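Phospholyase (Arthrobacter aurescens, PDB 5G4I) is a pyridoxal-phosphate-dependent phospholyase, a homologue of the class III transaminases that carries out phosphate elimination in place of the family's usual amino transfer. Local coordinates at residues A[144-149]-A[157-162]; A[110-115]-A[294-299]. All blocks are in the same frame, centred on the assembly; numbering follows the deposited sequence.

Contact 1 (A[144-149]-A[157-162]); sequences DFSYHG and ITTGLT. With PLP (pyridoxal-5'-phosphate), chain C.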
ATOM      1  N   ASP A 144     -18.450  14.763  -8.737  1.00 11.71           N
ATOM      2  CA  ASP A 144     -19.442  14.579  -7.678  1.00 11.48           C
ATOM      3  C   ASP A 144     -19.931  13.166  -7.483  1.00 11.80           C
ATOM      4  O   ASP A 144     -20.781  12.966  -6.597  1.00 13.28           O
ATOM      5  CB  ASP A 144     -20.613  15.537  -7.841  1.00 12.29           C
ATOM      6  CG  ASP A 144     -21.510  15.218  -8.977  1.00 16.81           C
ATOM      7  OD1 ASP A 144     -21.384  14.230  -9.729  1.00 14.23           O
ATOM      8  OD2 ASP A 144     -22.398  16.138  -9.217  1.00 19.92           O
ATOM      9  N   PHE A 145     -19.340  12.142  -8.131  1.00 11.09           N
ATOM     10  CA  PHE A 145     -19.653  10.742  -7.769  1.00 12.02           C
ATOM     11  C   PHE A 145     -18.420   9.871  -8.143  1.00 10.17           C
ATOM     12  O   PHE A 145     -18.458   9.072  -9.088  1.00 10.93           O
ATOM     13  CB  PHE A 145     -20.989  10.262  -8.378  1.00 11.91           C
ATOM     14  CG  PHE A 145     -21.625   9.143  -7.568  1.00 12.42           C
ATOM     15  CD1 PHE A 145     -22.263   9.456  -6.409  1.00 13.27           C
ATOM     16  CD2 PHE A 145     -21.449   7.833  -7.945  1.00 14.87           C
ATOM     17  CE1 PHE A 145     -22.824   8.435  -5.603  1.00 14.81           C
ATOM     18  CE2 PHE A 145     -22.090   6.814  -7.134  1.00 15.93           C
ATOM     19  CZ  PHE A 145     -22.687   7.167  -6.033  1.00 14.71           C
ATOM     20  N   SER A 146     -17.351  10.078  -7.368  1.00 10.46           N
ATOM     21  CA  SER A 146     -16.039   9.426  -7.656  1.00 10.83           C
ATOM     22  C   SER A 146     -15.453   8.709  -6.459  1.00 11.52           C
ATOM     23  O   SER A 146     -15.840   8.941  -5.298  1.00 11.40           O
ATOM     24  CB  SER A 146     -15.028  10.441  -8.196  1.00 11.23           C
ATOM     25  OG  SER A 146     -14.903  11.562  -7.389  1.00 11.89           O
ATOM     26  N   TYR A 147     -14.462   7.850  -6.739  1.00 11.18           N
ATOM     27  CA  TYR A 147     -13.742   7.113  -5.697  1.00 11.36           C
ATOM     28  C   TYR A 147     -12.293   6.847  -6.156  1.00 11.13           C
ATOM     29  O   TYR A 147     -12.060   6.250  -7.217  1.00 13.19           O
ATOM     30  CB  TYR A 147     -14.438   5.800  -5.314  1.00 10.95           C
ATOM     31  CG  TYR A 147     -13.632   4.981  -4.316  1.00 11.50           C
ATOM     32  CD1 TYR A 147     -13.521   5.372  -2.997  1.00 10.42           C
ATOM     33  CD2 TYR A 147     -12.890   3.848  -4.721  1.00 12.29           C
ATOM     34  CE1 TYR A 147     -12.758   4.703  -2.078  1.00 12.11           C
ATOM     35  CE2 TYR A 147     -12.156   3.116  -3.789  1.00 11.57           C
ATOM     36  CZ  TYR A 147     -12.076   3.538  -2.478  1.00 11.08           C
ATOM     37  OH  TYR A 147     -11.299   2.866  -1.566  1.00 12.00           O
ATOM     38  N   HIS A 148     -11.325   7.374  -5.382  1.00  9.97           N
ATOM     39  CA  HIS A 148      -9.902   7.271  -5.768  1.00  8.63           C
ATOM     40  C   HIS A 148      -9.015   6.561  -4.742  1.00  9.00           C
ATOM     41  O   HIS A 148      -7.794   6.430  -4.889  1.00 10.55           O
ATOM     42  CB  HIS A 148      -9.367   8.724  -6.073  1.00  8.73           C
ATOM     43  CG  HIS A 148     -10.060   9.362  -7.226  1.00  9.52           C
ATOM     44  ND1 HIS A 148      -9.859   8.992  -8.527  1.00 10.12           N
ATOM     45  CD2 HIS A 148     -10.998  10.358  -7.277  1.00  9.69           C
ATOM     46  CE1 HIS A 148     -10.637   9.704  -9.310  1.00 10.24           C
ATOM     47  NE2 HIS A 148     -11.374  10.509  -8.587  1.00 10.48           N
ATOM     48  N   GLY A 149      -9.603   6.038  -3.663  1.00  9.33           N
ATOM     49  CA  GLY A 149      -8.896   5.242  -2.663  1.00  9.73           C
ATOM     50  C   GLY A 149      -9.247   5.539  -1.205  1.00  9.26           C
ATOM     51  O   GLY A 149     -10.196   6.282  -0.914  1.00  9.90           O
ATOM     52  N   ILE A 157     -11.763  13.640   0.033  1.00  9.81           N
ATOM     53  CA  ILE A 157     -12.207  14.108  -1.303  1.00  9.83           C
ATOM     54  C   ILE A 157     -13.264  13.185  -1.894  1.00  9.65           C
ATOM     55  O   ILE A 157     -13.722  13.399  -3.006  1.00 11.25           O
ATOM     56  CB  ILE A 157     -11.002  14.294  -2.273  1.00 10.83           C
ATOM     57  CG1 ILE A 157     -10.492  12.947  -2.843  1.00 10.32           C
ATOM     58  CG2 ILE A 157      -9.898  15.094  -1.648  1.00 11.15           C
ATOM     59  CD1 ILE A 157      -9.343  13.035  -3.828  1.00 10.68           C
ATOM     60  N   THR A 158     -13.653  12.081  -1.179  1.00  9.73           N
ATOM     61  CA  THR A 158     -14.533  11.043  -1.705  1.00 10.30           C
ATOM     62  C   THR A 158     -16.014  11.474  -1.787  1.00 11.66           C
ATOM     63  O   THR A 158     -16.583  11.912  -0.777  1.00 12.84           O
ATOM     64  CB  THR A 158     -14.415   9.758  -0.862  1.00 11.13           C
ATOM     65  OG1 THR A 158     -13.059   9.235  -0.955  1.00 10.66           O
ATOM     66  CG2 THR A 158     -15.349   8.689  -1.299  1.00 11.52           C
ATOM     67  N   THR A 159     -16.649  11.304  -2.986  1.00 11.04           N
ATOM     68  CA  THR A 159     -18.043  11.681  -3.226  1.00 11.42           C
ATOM     69  C   THR A 159     -18.924  10.476  -3.622  1.00 12.42           C
ATOM     70  O   THR A 159     -20.202  10.603  -3.514  1.00 14.17           O
ATOM     71  CB  THR A 159     -18.109  12.757  -4.269  1.00 10.80           C
ATOM     72  OG1 THR A 159     -17.510  12.267  -5.487  1.00 11.33           O
ATOM     73  CG2 THR A 159     -17.432  14.048  -3.807  1.00 12.59           C
ATOM     74  N   GLY A 160     -18.378   9.353  -4.071  1.00 11.91           N
ATOM     75  CA  GLY A 160     -19.145   8.247  -4.623  1.00 13.29           C
ATOM     76  C   GLY A 160     -19.275   7.049  -3.750  1.00 15.11           C
ATOM     77  O   GLY A 160     -19.823   5.989  -4.188  1.00 16.71           O
ATOM     78  N   LEU A 161     -18.818   7.160  -2.520  1.00 13.94           N
ATOM     79  CA  LEU A 161     -18.914   6.085  -1.557  1.00 16.95           C
ATOM     80  C   LEU A 161     -19.064   6.700  -0.142  1.00 15.80           C
ATOM     81  O   LEU A 161     -18.613   7.854   0.082  1.00 14.24           O
ATOM     82  CB  LEU A 161     -17.568   5.282  -1.805  1.00 23.87           C
ATOM     83  CG  LEU A 161     -17.006   4.270  -0.961  1.00 25.70           C
ATOM     84  CD1 LEU A 161     -16.259   3.180  -1.697  1.00 21.86           C
ATOM     85  CD2 LEU A 161     -16.155   4.938   0.102  1.00 22.54           C
ATOM     86  N   THR A 162     -19.699   5.970   0.824  1.00 15.03           N
ATOM     87  CA  THR A 162     -19.905   6.525   2.152  1.00 15.25           C
ATOM     88  C   THR A 162     -18.595   6.471   3.019  1.00 13.42           C
ATOM     89  O   THR A 162     -17.993   5.391   3.201  1.00 13.86           O
ATOM     90  CB  THR A 162     -21.013   5.713   2.888  1.00 18.31           C
ATOM     91  OG1 THR A 162     -22.203   5.920   2.183  1.00 22.95           O
ATOM     92  CG2 THR A 162     -21.205   6.245   4.340  1.00 22.18           C
TER
HETATM   93  N1  PLP C1441      -8.927   4.614  -8.111  1.00 12.73           N
HETATM   94  C2  PLP C1441      -9.758   3.906  -8.914  1.00 16.30           C
HETATM   95  C2A PLP C1441     -10.330   4.544 -10.153  1.00 18.70           C
HETATM   96  C3  PLP C1441     -10.105   2.503  -8.576  1.00 20.17           C
HETATM   97  O3  PLP C1441     -10.937   1.771  -9.367  1.00 23.21           O
HETATM   98  C4  PLP C1441      -9.514   1.930  -7.346  1.00 16.83           C
HETATM   99  C4A PLP C1441      -9.801   0.540  -6.926  1.00 22.92           C
HETATM  100  C5  PLP C1441      -8.620   2.810  -6.555  1.00 16.54           C
HETATM  101  C6  PLP C1441      -8.380   4.111  -6.991  1.00 15.60           C
HETATM  102  C5A PLP C1441      -7.976   2.301  -5.286  1.00 17.92           C
HETATM  103  O4P PLP C1441      -7.303   1.072  -5.553  1.00 15.90           O
HETATM  104  P   PLP C1441      -6.761   0.158  -4.343  1.00 13.70           P
HETATM  105  O1P PLP C1441      -7.998  -0.540  -3.831  1.00 13.28           O
HETATM  106  O2P PLP C1441      -5.756  -0.757  -5.000  1.00 17.26           O
HETATM  107  O3P PLP C1441      -6.161   1.152  -3.377  1.00 16.56           O
HETATM  108  O   HOH W   1     -13.590  11.444  -4.988  1.00 15.07           O
HETATM  109  O   HOH W   2     -11.972   9.504  -3.681  1.00 12.10           O
HETATM  110  O   HOH W   3     -12.309   6.976   0.718  1.00 11.45           O
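The loop after strand 140-143 on the cofactor side of this class III aminotransferase fold carries Y147 and H148 of the pyridoxal phosphate pocket, and residues 157-162 pack against it where F145 lies against G160 and S146 against T159. CA of G160 sits over the centre of the F145 ring, a CH-pi contact 3.7 Å from the ring centroid and 8° off its normal. CG of F145 is anti to the backbone N (chi1 -154°), beside the carbonyl carbon, and the ring beyond it has G160 over its face. A side chain on G160 would run into S146 N. An alanine in place of F145 would probably leave G160 CA without its aromatic cover and open a gap between the two loops. OG1 of T159 accepts from S146 N at 2.9 Å, nearly straight at 162°, and is also bonded to S143 O. In return S146 O accepts from G160 N at 2.8 Å and, weakly, from T159 N. CD1 of L161 lies over one face of the Y147 ring, offset toward its rim, and G149 N over the opposite face. Water 2 joins H148 N to T158 OG1, which also bonds to L154 O; H148 ND1 bonds to D251. S146 is thus tied through N to T159 and through O to G160, two residues before H148, whose O accepts from N124 ND2 and lies 3.2 Å from C6 of the cofactor.

Contact 2 (A[110-115]-A[294-299]); sequences ALERLF and TTAELL
R113 and T294 form an antiparallel hydrogen-bonded pair, with T294 N donating to R113 O at 2.9 Å and 167°. In the other direction T294 O is gripped twice, by R113 N at 3.0 Å and by E112 N at 3.1 Å, the two donors reaching it from opposite faces of its carbonyl plane. E112 and R113 both facing T294 make a classic beta bulge, leading into strand 113-117, an outermost strand of the large mixed sheet within this chain. Beside the bulge, CA of T295 makes a CA-H...O contact with A110 O.

On the side of the helix, CG of R113 packs on CA of A296, and the chain bends at chi2 (-62°), which turns CD away from A296 before the guanidinium meets its CB. CB of A296 lies 4.0 Å above the guanidinium plane, over its centre. NH1 of R113 donates to E112 O at 3.0 Å, the oxygen lying in the guanidinium plane while the donor stands above the carbonyl plane. L299 comes over the F115 ring, its CD1 offset toward the rim and 3.9 Å from the centroid, while CG2 of T294 meets the ring edge.

T295 is the N-cap of helix 296-305, which carries A296 and L299, and its OG1 accepts from L298 N. Water 4 bridges A110 O, OE2 of E112 and A296 N. Further out, OG1 of T294 bonds to E275 O, L126 and I130 of helix 120-135 touch F115, and A25 and I27 of the second subunit pack on R113 and L299.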
ATOM      1  N   ALA A 110       6.515  14.063 -22.102  1.00 18.53           N
ATOM      2  CA  ALA A 110       7.391  14.320 -20.982  1.00 17.33           C
ATOM      3  C   ALA A 110       7.213  13.285 -19.804  1.00 13.87           C
ATOM      4  O   ALA A 110       7.849  13.437 -18.791  1.00 15.22           O
ATOM      5  CB  ALA A 110       7.111  15.720 -20.449  1.00 17.77           C
ATOM      6  N   LEU A 111       6.377  12.266 -20.053  1.00 12.88           N
ATOM      7  CA  LEU A 111       6.163  11.205 -19.024  1.00 12.38           C
ATOM      8  C   LEU A 111       7.249  10.166 -19.110  1.00 13.15           C
ATOM      9  O   LEU A 111       7.170   9.210 -19.928  1.00 14.96           O
ATOM     10  CB  LEU A 111       4.746  10.658 -19.179  1.00 11.82           C
ATOM     11  CG  LEU A 111       3.602  11.616 -18.866  1.00 12.51           C
ATOM     12  CD1 LEU A 111       2.225  11.101 -19.308  1.00 12.12           C
ATOM     13  CD2 LEU A 111       3.577  11.973 -17.369  1.00 13.99           C
ATOM     14  N   GLU A 112       8.311  10.370 -18.340  1.00 11.73           N
ATOM     15  CA  GLU A 112       9.560   9.648 -18.478  1.00 12.90           C
ATOM     16  C   GLU A 112      10.246   9.267 -17.199  1.00 11.00           C
ATOM     17  O   GLU A 112      11.351   8.739 -17.200  1.00 12.26           O
ATOM     18  CB  GLU A 112      10.537  10.398 -19.380  1.00 16.65           C
ATOM     19  CG  GLU A 112      10.964  11.658 -18.913  1.00 21.47           C
ATOM     20  CD  GLU A 112      11.842  12.363 -20.000  1.00 27.68           C
ATOM     21  OE1 GLU A 112      12.317  11.748 -20.995  1.00 35.21           O
ATOM     22  OE2 GLU A 112      12.041  13.551 -19.825  1.00 25.31           O
ATOM     23  N   ARG A 113       9.543   9.363 -16.022  1.00 10.43           N
ATOM     24  CA  ARG A 113      10.028   8.868 -14.737  1.00 10.43           C
ATOM     25  C   ARG A 113       8.903   8.131 -13.928  1.00 10.16           C
ATOM     26  O   ARG A 113       7.718   8.366 -14.234  1.00 11.26           O
ATOM     27  CB  ARG A 113      10.570  10.032 -13.864  1.00 11.86           C
ATOM     28  CG  ARG A 113      11.869  10.742 -14.434  1.00 13.58           C
ATOM     29  CD  ARG A 113      13.089   9.855 -14.561  1.00 14.69           C
ATOM     30  NE  ARG A 113      14.243  10.705 -15.015  1.00 18.96           N
ATOM     31  CZ  ARG A 113      14.539  10.943 -16.286  1.00 19.76           C
ATOM     32  NH1 ARG A 113      13.820  10.490 -17.265  1.00 20.15           N
ATOM     33  NH2 ARG A 113      15.575  11.794 -16.533  1.00 22.20           N
ATOM     34  N   LEU A 114       9.312   7.339 -12.933  1.00 11.54           N
ATOM     35  CA  LEU A 114       8.363   6.474 -12.247  1.00 12.74           C
ATOM     36  C   LEU A 114       8.680   6.449 -10.742  1.00 11.65           C
ATOM     37  O   LEU A 114       9.864   6.348 -10.325  1.00 12.06           O
ATOM     38  CB  LEU A 114       8.590   5.021 -12.836  1.00 15.26           C
ATOM     39  CG  LEU A 114       8.073   3.756 -12.225  1.00 14.43           C
ATOM     40  CD1 LEU A 114       6.558   3.792 -12.415  1.00 19.27           C
ATOM     41  CD2 LEU A 114       8.482   2.460 -12.864  1.00 17.85           C
ATOM     42  N   PHE A 115       7.603   6.438  -9.906  1.00 10.45           N
ATOM     43  CA  PHE A 115       7.620   5.998  -8.499  1.00 10.14           C
ATOM     44  C   PHE A 115       6.756   4.703  -8.439  1.00 10.49           C
ATOM     45  O   PHE A 115       5.545   4.747  -8.782  1.00 12.78           O
ATOM     46  CB  PHE A 115       6.966   7.012  -7.568  1.00  9.94           C
ATOM     47  CG  PHE A 115       7.631   8.379  -7.465  1.00 11.39           C
ATOM     48  CD1 PHE A 115       7.286   9.398  -8.304  1.00 12.97           C
ATOM     49  CD2 PHE A 115       8.555   8.605  -6.466  1.00 10.86           C
ATOM     50  CE1 PHE A 115       7.903  10.686  -8.145  1.00 12.92           C
ATOM     51  CE2 PHE A 115       9.173   9.841  -6.302  1.00 12.32           C
ATOM     52  CZ  PHE A 115       8.839  10.878  -7.168  1.00 12.43           C
ATOM     53  N   THR A 294       5.461  10.236 -14.065  1.00  9.92           N
ATOM     54  CA  THR A 294       5.533  11.704 -14.028  1.00 10.41           C
ATOM     55  C   THR A 294       6.715  12.200 -14.872  1.00 10.15           C
ATOM     56  O   THR A 294       7.352  11.415 -15.623  1.00 11.37           O
ATOM     57  CB  THR A 294       5.461  12.228 -12.591  1.00 11.13           C
ATOM     58  OG1 THR A 294       5.178  13.671 -12.582  1.00 12.01           O
ATOM     59  CG2 THR A 294       6.735  11.957 -11.804  1.00 10.56           C
ATOM     60  N   THR A 295       6.947  13.529 -14.798  1.00 11.96           N
ATOM     61  CA  THR A 295       8.007  14.167 -15.545  1.00 10.87           C
ATOM     62  C   THR A 295       9.324  14.133 -14.749  1.00 11.77           C
ATOM     63  O   THR A 295       9.403  13.975 -13.531  1.00 12.15           O
ATOM     64  CB  THR A 295       7.619  15.634 -15.837  1.00 12.43           C
ATOM     65  OG1 THR A 295       7.633  16.390 -14.604  1.00 13.72           O
ATOM     66  CG2 THR A 295       6.333  15.764 -16.505  1.00 13.36           C
ATOM     67  N   ALA A 296      10.434  14.320 -15.462  1.00 13.43           N
ATOM     68  CA  ALA A 296      11.738  14.467 -14.828  1.00 14.44           C
ATOM     69  C   ALA A 296      11.818  15.632 -13.846  1.00 13.36           C
ATOM     70  O   ALA A 296      12.329  15.446 -12.731  1.00 15.01           O
ATOM     71  CB  ALA A 296      12.821  14.635 -15.886  1.00 16.00           C
ATOM     72  N   GLU A 297      11.291  16.780 -14.196  1.00 14.83           N
ATOM     73  CA  GLU A 297      11.284  17.904 -13.296  1.00 15.12           C
ATOM     74  C   GLU A 297      10.548  17.620 -11.980  1.00 13.17           C
ATOM     75  O   GLU A 297      11.039  17.920 -10.918  1.00 14.50           O
ATOM     76  CB  GLU A 297      10.653  19.094 -14.013  1.00 20.12           C
ATOM     77  CG  GLU A 297      10.231  20.283 -13.129  1.00 29.14           C
ATOM     78  CD  GLU A 297       9.229  21.219 -13.826  1.00 41.26           C
ATOM     79  OE1 GLU A 297       9.702  21.956 -14.737  1.00 50.92           O
ATOM     80  OE2 GLU A 297       7.998  21.167 -13.496  1.00 42.49           O
ATOM     81  N   LEU A 298       9.353  16.987 -12.066  1.00 12.75           N
ATOM     82  CA  LEU A 298       8.555  16.709 -10.876  1.00 12.61           C
ATOM     83  C   LEU A 298       9.242  15.660  -9.990  1.00 11.56           C
ATOM     84  O   LEU A 298       9.244  15.809  -8.712  1.00 12.67           O
ATOM     85  CB  LEU A 298       7.076  16.304 -11.194  1.00 13.34           C
ATOM     86  CG  LEU A 298       6.231  17.518 -11.734  1.00 14.39           C
ATOM     87  CD1 LEU A 298       4.873  17.118 -12.288  1.00 15.24           C
ATOM     88  CD2 LEU A 298       5.991  18.635 -10.707  1.00 14.60           C
ATOM     89  N   LEU A 299       9.700  14.540 -10.606  1.00 11.61           N
ATOM     90  CA  LEU A 299      10.387  13.514  -9.774  1.00 12.22           C
ATOM     91  C   LEU A 299      11.640  14.090  -9.076  1.00 12.18           C
ATOM     92  O   LEU A 299      11.907  13.825  -7.922  1.00 12.64           O
ATOM     93  CB  LEU A 299      10.669  12.233 -10.607  1.00 14.41           C
ATOM     94  CG  LEU A 299      11.447  11.131  -9.804  1.00 14.88           C
ATOM     95  CD1 LEU A 299      10.929   9.737 -10.076  1.00 17.27           C
ATOM     96  CD2 LEU A 299      12.974  11.227 -10.046  1.00 17.94           C
TER
HETATM   97  O   HOH W   4      10.159  14.816 -18.348  1.00 16.55           O
HETATM   98  O   HOH W   5      14.467  13.360 -12.993  1.00 33.69           O

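How the contacts relate
From the N terminus the chain first reaches 110-115, which runs into strand 113-117, an outermost strand of its sheet within this chain; its partner 294-299 comes only after 178 intervening residues. Contact 2 thus closes a long loop, joining the end of strand 290-294 and the start of helix 296-305 to that strand. Within this loop lies contact 1, which closes a short one: only seven residues, with helix 152-155, separate 144-149 from 157-162, between strands 140-143 and 171-174 at the other side of the same sheet. The loops nest without crossing. Their centres are 27 Å apart and their nearest atoms about 14 Å, so they do not touch, yet both reach the second subunit.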